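Local structure of xylulose kinase (Escherichia coli, 2ITM) at residues K386-R398 against S410-V422. The protein phosphorylates D-xylulose to D-xylulose 5-phosphate at the expense of ATP, as a homodimeric sugar kinase of the FGGY family. Numbering follows the deposited sequence.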
loop_
_atom_site.group_PDB
_atom_site.type_symbol
_atom_site.label_atom_id
_atom_site.label_comp_id
_atom_site.label_asym_id
_atom_site.label_seq_id
_atom_site.Cartn_x
_atom_site.Cartn_y
_atom_site.Cartn_z
ATOM N N LYS A 386 18.229 -32.320 4.386
ATOM C CA LYS A 386 18.159 -32.237 5.835
ATOM C C LYS A 386 19.456 -31.751 6.463
ATOM O O LYS A 386 20.346 -32.531 6.767
ATOM C CB LYS A 386 17.741 -33.582 6.426
ATOM C CG LYS A 386 17.628 -33.619 7.943
ATOM C CD LYS A 386 16.762 -32.513 8.490
ATOM C CE LYS A 386 17.553 -31.602 9.410
ATOM N NZ LYS A 386 17.227 -30.154 9.223
ATOM N N PRO A 387 19.546 -30.447 6.657
ATOM C CA PRO A 387 20.774 -29.826 7.138
ATOM C C PRO A 387 20.944 -29.962 8.648
ATOM O O PRO A 387 19.975 -29.869 9.377
ATOM C CB PRO A 387 20.603 -28.364 6.737
ATOM C CG PRO A 387 19.176 -28.181 6.537
ATOM C CD PRO A 387 18.617 -29.470 6.075
ATOM N N GLN A 388 22.160 -30.179 9.087
ATOM C CA GLN A 388 22.490 -30.055 10.498
ATOM C C GLN A 388 22.537 -28.603 10.908
ATOM O O GLN A 388 22.155 -28.232 12.009
ATOM C CB GLN A 388 23.852 -30.661 10.779
ATOM C CG GLN A 388 24.101 -32.017 10.184
ATOM C CD GLN A 388 25.521 -32.477 10.419
ATOM O OE1 GLN A 388 26.083 -32.232 11.476
ATOM N NE2 GLN A 388 26.100 -33.132 9.441
ATOM N N SER A 389 23.043 -27.786 10.003
ATOM C CA SER A 389 23.037 -26.359 10.178
ATOM C C SER A 389 22.880 -25.690 8.829
ATOM O O SER A 389 23.055 -26.316 7.811
ATOM C CB SER A 389 24.327 -25.903 10.852
ATOM O OG SER A 389 24.063 -25.266 12.078
ATOM N N VAL A 390 22.555 -24.414 8.859
ATOM C CA VAL A 390 22.571 -23.607 7.677
ATOM C C VAL A 390 23.588 -22.491 7.822
ATOM O O VAL A 390 23.497 -21.681 8.710
ATOM C CB VAL A 390 21.184 -23.044 7.377
ATOM C CG1 VAL A 390 21.253 -21.978 6.327
ATOM C CG2 VAL A 390 20.262 -24.139 6.952
ATOM N N THR A 391 24.563 -22.495 6.934
ATOM C CA THR A 391 25.466 -21.395 6.811
ATOM C C THR A 391 24.801 -20.128 6.367
ATOM O O THR A 391 24.078 -20.108 5.389
ATOM C CB THR A 391 26.649 -21.749 5.914
ATOM O OG1 THR A 391 27.689 -22.305 6.709
ATOM C CG2 THR A 391 27.287 -20.508 5.383
ATOM N N LEU A 392 25.062 -19.059 7.089
ATOM C CA LEU A 392 24.362 -17.815 6.889
ATOM C C LEU A 392 25.377 -16.723 6.600
ATOM O O LEU A 392 26.186 -16.390 7.424
ATOM C CB LEU A 392 23.546 -17.494 8.132
ATOM C CG LEU A 392 22.564 -16.338 8.130
ATOM C CD1 LEU A 392 21.551 -16.421 7.019
ATOM C CD2 LEU A 392 21.890 -16.264 9.446
ATOM N N ILE A 393 25.317 -16.180 5.393
ATOM C CA ILE A 393 26.239 -15.146 4.975
ATOM C C ILE A 393 25.539 -14.047 4.193
ATOM O O ILE A 393 24.380 -14.176 3.836
ATOM C CB ILE A 393 27.375 -15.740 4.144
ATOM C CG1 ILE A 393 26.822 -16.502 2.952
ATOM C CG2 ILE A 393 28.243 -16.640 4.991
ATOM C CD1 ILE A 393 27.684 -16.465 1.801
ATOM N N GLY A 394 26.271 -12.970 3.933
ATOM C CA GLY A 394 25.759 -11.850 3.175
ATOM C C GLY A 394 25.467 -10.673 4.073
ATOM O O GLY A 394 25.363 -10.828 5.274
ATOM N N GLY A 395 25.334 -9.494 3.483
ATOM C CA GLY A 395 25.106 -8.282 4.237
ATOM C C GLY A 395 23.812 -8.270 5.022
ATOM O O GLY A 395 23.744 -7.684 6.092
ATOM N N GLY A 396 22.788 -8.926 4.498
ATOM C CA GLY A 396 21.560 -9.137 5.238
ATOM C C GLY A 396 21.742 -9.880 6.542
ATOM O O GLY A 396 20.937 -9.766 7.438
ATOM N N ALA A 397 22.834 -10.634 6.633
ATOM C CA ALA A 397 23.064 -11.543 7.741
ATOM C C ALA A 397 23.737 -10.878 8.916
ATOM O O ALA A 397 24.095 -11.542 9.875
ATOM C CB ALA A 397 23.873 -12.693 7.288
ATOM N N ARG A 398 23.911 -9.567 8.851
ATOM C CA ARG A 398 24.830 -8.902 9.741
ATOM C C ARG A 398 24.258 -8.699 11.146
ATOM O O ARG A 398 24.983 -8.828 12.127
ATOM C CB ARG A 398 25.358 -7.609 9.130
ATOM C CG ARG A 398 24.344 -6.467 9.105
ATOM C CD ARG A 398 24.449 -5.549 7.886
ATOM N NE ARG A 398 24.737 -4.165 8.250
ATOM C CZ ARG A 398 24.418 -3.104 7.519
ATOM N NH1 ARG A 398 23.784 -3.251 6.366
ATOM N NH2 ARG A 398 24.738 -1.888 7.948
ATOM N N SER A 410 12.436 -20.172 12.187
ATOM C CA SER A 410 12.650 -21.264 11.262
ATOM C C SER A 410 12.822 -22.616 11.926
ATOM O O SER A 410 12.609 -23.640 11.303
ATOM C CB SER A 410 13.840 -20.978 10.361
ATOM O OG SER A 410 15.053 -21.224 11.017
ATOM N N GLY A 411 13.238 -22.619 13.178
ATOM C CA GLY A 411 13.553 -23.860 13.853
ATOM C C GLY A 411 14.892 -24.413 13.431
ATOM O O GLY A 411 15.209 -25.556 13.674
ATOM N N GLN A 412 15.675 -23.567 12.781
ATOM C CA GLN A 412 16.914 -23.973 12.157
ATOM C C GLN A 412 18.096 -23.342 12.857
ATOM O O GLN A 412 18.087 -22.164 13.154
ATOM C CB GLN A 412 16.904 -23.545 10.703
ATOM C CG GLN A 412 17.643 -24.454 9.796
ATOM C CD GLN A 412 16.931 -25.755 9.582
ATOM O OE1 GLN A 412 15.710 -25.793 9.535
ATOM N NE2 GLN A 412 17.707 -26.835 9.447
ATOM N N GLN A 413 19.123 -24.138 13.119
ATOM C CA GLN A 413 20.390 -23.603 13.592
ATOM C C GLN A 413 21.119 -22.815 12.507
ATOM O O GLN A 413 21.461 -23.347 11.457
ATOM C CB GLN A 413 21.281 -24.721 14.119
ATOM C CG GLN A 413 22.683 -24.257 14.490
ATOM C CD GLN A 413 23.570 -25.373 14.983
ATOM O OE1 GLN A 413 24.636 -25.617 14.431
ATOM N NE2 GLN A 413 23.139 -26.044 16.024
ATOM N N LEU A 414 21.365 -21.542 12.761
ATOM C CA LEU A 414 22.025 -20.702 11.764
ATOM C C LEU A 414 23.445 -20.320 12.158
ATOM O O LEU A 414 23.662 -19.591 13.121
ATOM C CB LEU A 414 21.165 -19.460 11.478
ATOM C CG LEU A 414 19.690 -19.712 11.193
ATOM C CD1 LEU A 414 18.949 -18.444 11.021
ATOM C CD2 LEU A 414 19.542 -20.606 10.032
ATOM N N ASP A 415 24.403 -20.820 11.390
ATOM C CA ASP A 415 25.827 -20.564 11.604
ATOM C C ASP A 415 26.277 -19.302 10.860
ATOM O O ASP A 415 26.415 -19.304 9.616
ATOM C CB ASP A 415 26.670 -21.716 11.078
ATOM C CG ASP A 415 26.486 -22.996 11.864
ATOM O OD1 ASP A 415 26.248 -22.925 13.078
ATOM O OD2 ASP A 415 26.598 -24.078 11.268
ATOM N N TYR A 416 26.520 -18.235 11.604
ATOM C CA TYR A 416 27.025 -17.010 11.017
ATOM C C TYR A 416 28.521 -17.077 10.767
ATOM O O TYR A 416 29.302 -17.385 11.654
ATOM C CB TYR A 416 26.702 -15.815 11.892
ATOM C CG TYR A 416 27.050 -14.494 11.276
ATOM C CD1 TYR A 416 26.712 -14.206 9.972
ATOM C CD2 TYR A 416 27.718 -13.534 11.997
ATOM C CE1 TYR A 416 27.026 -13.003 9.413
ATOM C CE2 TYR A 416 28.031 -12.330 11.444
ATOM C CZ TYR A 416 27.687 -12.068 10.153
ATOM O OH TYR A 416 28.002 -10.854 9.607
ATOM N N ARG A 417 28.908 -16.782 9.538
ATOM C CA ARG A 417 30.307 -16.708 9.182
ATOM C C ARG A 417 30.598 -15.419 8.420
ATOM O O ARG A 417 29.698 -14.815 7.855
ATOM C CB ARG A 417 30.683 -17.924 8.347
ATOM C CG ARG A 417 30.166 -19.236 8.871
ATOM C CD ARG A 417 30.527 -20.408 8.003
ATOM N NE ARG A 417 30.148 -21.685 8.583
ATOM C CZ ARG A 417 30.898 -22.383 9.415
ATOM N NH1 ARG A 417 32.079 -21.936 9.789
ATOM N NH2 ARG A 417 30.461 -23.535 9.885
ATOM N N THR A 418 31.859 -15.005 8.416
ATOM C CA THR A 418 32.302 -13.852 7.642
ATOM C C THR A 418 33.077 -14.261 6.407
ATOM O O THR A 418 33.707 -15.303 6.381
ATOM C CB THR A 418 33.181 -12.939 8.501
ATOM O OG1 THR A 418 33.795 -13.705 9.536
ATOM C CG2 THR A 418 32.337 -11.949 9.247
ATOM N N GLY A 419 33.036 -13.424 5.381
ATOM C CA GLY A 419 33.911 -13.597 4.246
ATOM C C GLY A 419 33.219 -14.187 3.036
ATOM O O GLY A 419 33.857 -14.750 2.153
ATOM N N GLY A 420 31.907 -14.046 2.987
ATOM C CA GLY A 420 31.183 -14.427 1.822
ATOM C C GLY A 420 31.155 -13.283 0.847
ATOM O O GLY A 420 30.414 -13.306 -0.120
ATOM N N ASP A 421 31.975 -12.279 1.120
ATOM C CA ASP A 421 32.119 -11.134 0.239
ATOM C C ASP A 421 32.673 -11.502 -1.126
ATOM O O ASP A 421 32.204 -11.015 -2.138
ATOM C CB ASP A 421 32.948 -10.024 0.903
ATOM C CG ASP A 421 34.257 -10.523 1.461
ATOM O OD1 ASP A 421 34.244 -11.414 2.325
ATOM O OD2 ASP A 421 35.361 -10.066 1.116
ATOM N N VAL A 422 33.665 -12.374 -1.151
ATOM C CA VAL A 422 34.503 -12.507 -2.324
ATOM C C VAL A 422 33.737 -12.983 -3.552
ATOM O O VAL A 422 33.900 -12.454 -4.634
ATOM C CB VAL A 422 35.717 -13.386 -2.059
ATOM C CG1 VAL A 422 36.583 -13.467 -3.282
ATOM C CG2 VAL A 422 36.498 -12.836 -0.909
HETATM O O HOH W 1 19.687 -26.603 11.436
HETATM O O HOH W 2 28.786 -12.735 5.906
#
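Parallel strands 390-393 and 414-417 meet side by side as the two strands of a beta-alpha-beta unit, joined through helix 400-410, in the C-terminal, actin-like ATPase domain of this FGGY kinase. V390 pairs with L414, T391 with D415 and L392 with Y416. V390 N gives a nearly straight bond to Q413 O (3.0 Å), D415 N returns one to V390 O, and L392 N reaches D415 O at 2.9 Å. The last rung, R417 N to L392 O, is weak at 3.5 Å, and beyond it a water bridges R417 O and G394 N.

On the face that helix 400-410 covers, branched apolar residues suit the burial: L392 lays CD2 against CB of L414 (3.9 Å), while CD2 of L414 meets CB of V390. On the other face T391 and D415 form a polar pair. The R417 chain, extended from CG to NE, crosses T391 so that NE donates, in the guanidinium plane, to OG1 (3.2 Å); D415 sends OD1 to S454 on neighbouring strand 451-455.

Y416 has CG anti to its own N (chi1 -173°), which carries the ring to the turn after strand 390-393. There A397 O sits over one face, 3.3 Å from CE1, L392 O lies at the edge, and R403 makes a cation-pi contact. Cut back to an alanine, this position would probably leave R403 without its cation-pi partner and take away the ring that A397 CB and O now lie against. Glycine suits G420, since a beta carbon there would run into I393 CD1 in its present position; CD1 lies 4.0 Å from G420 CA.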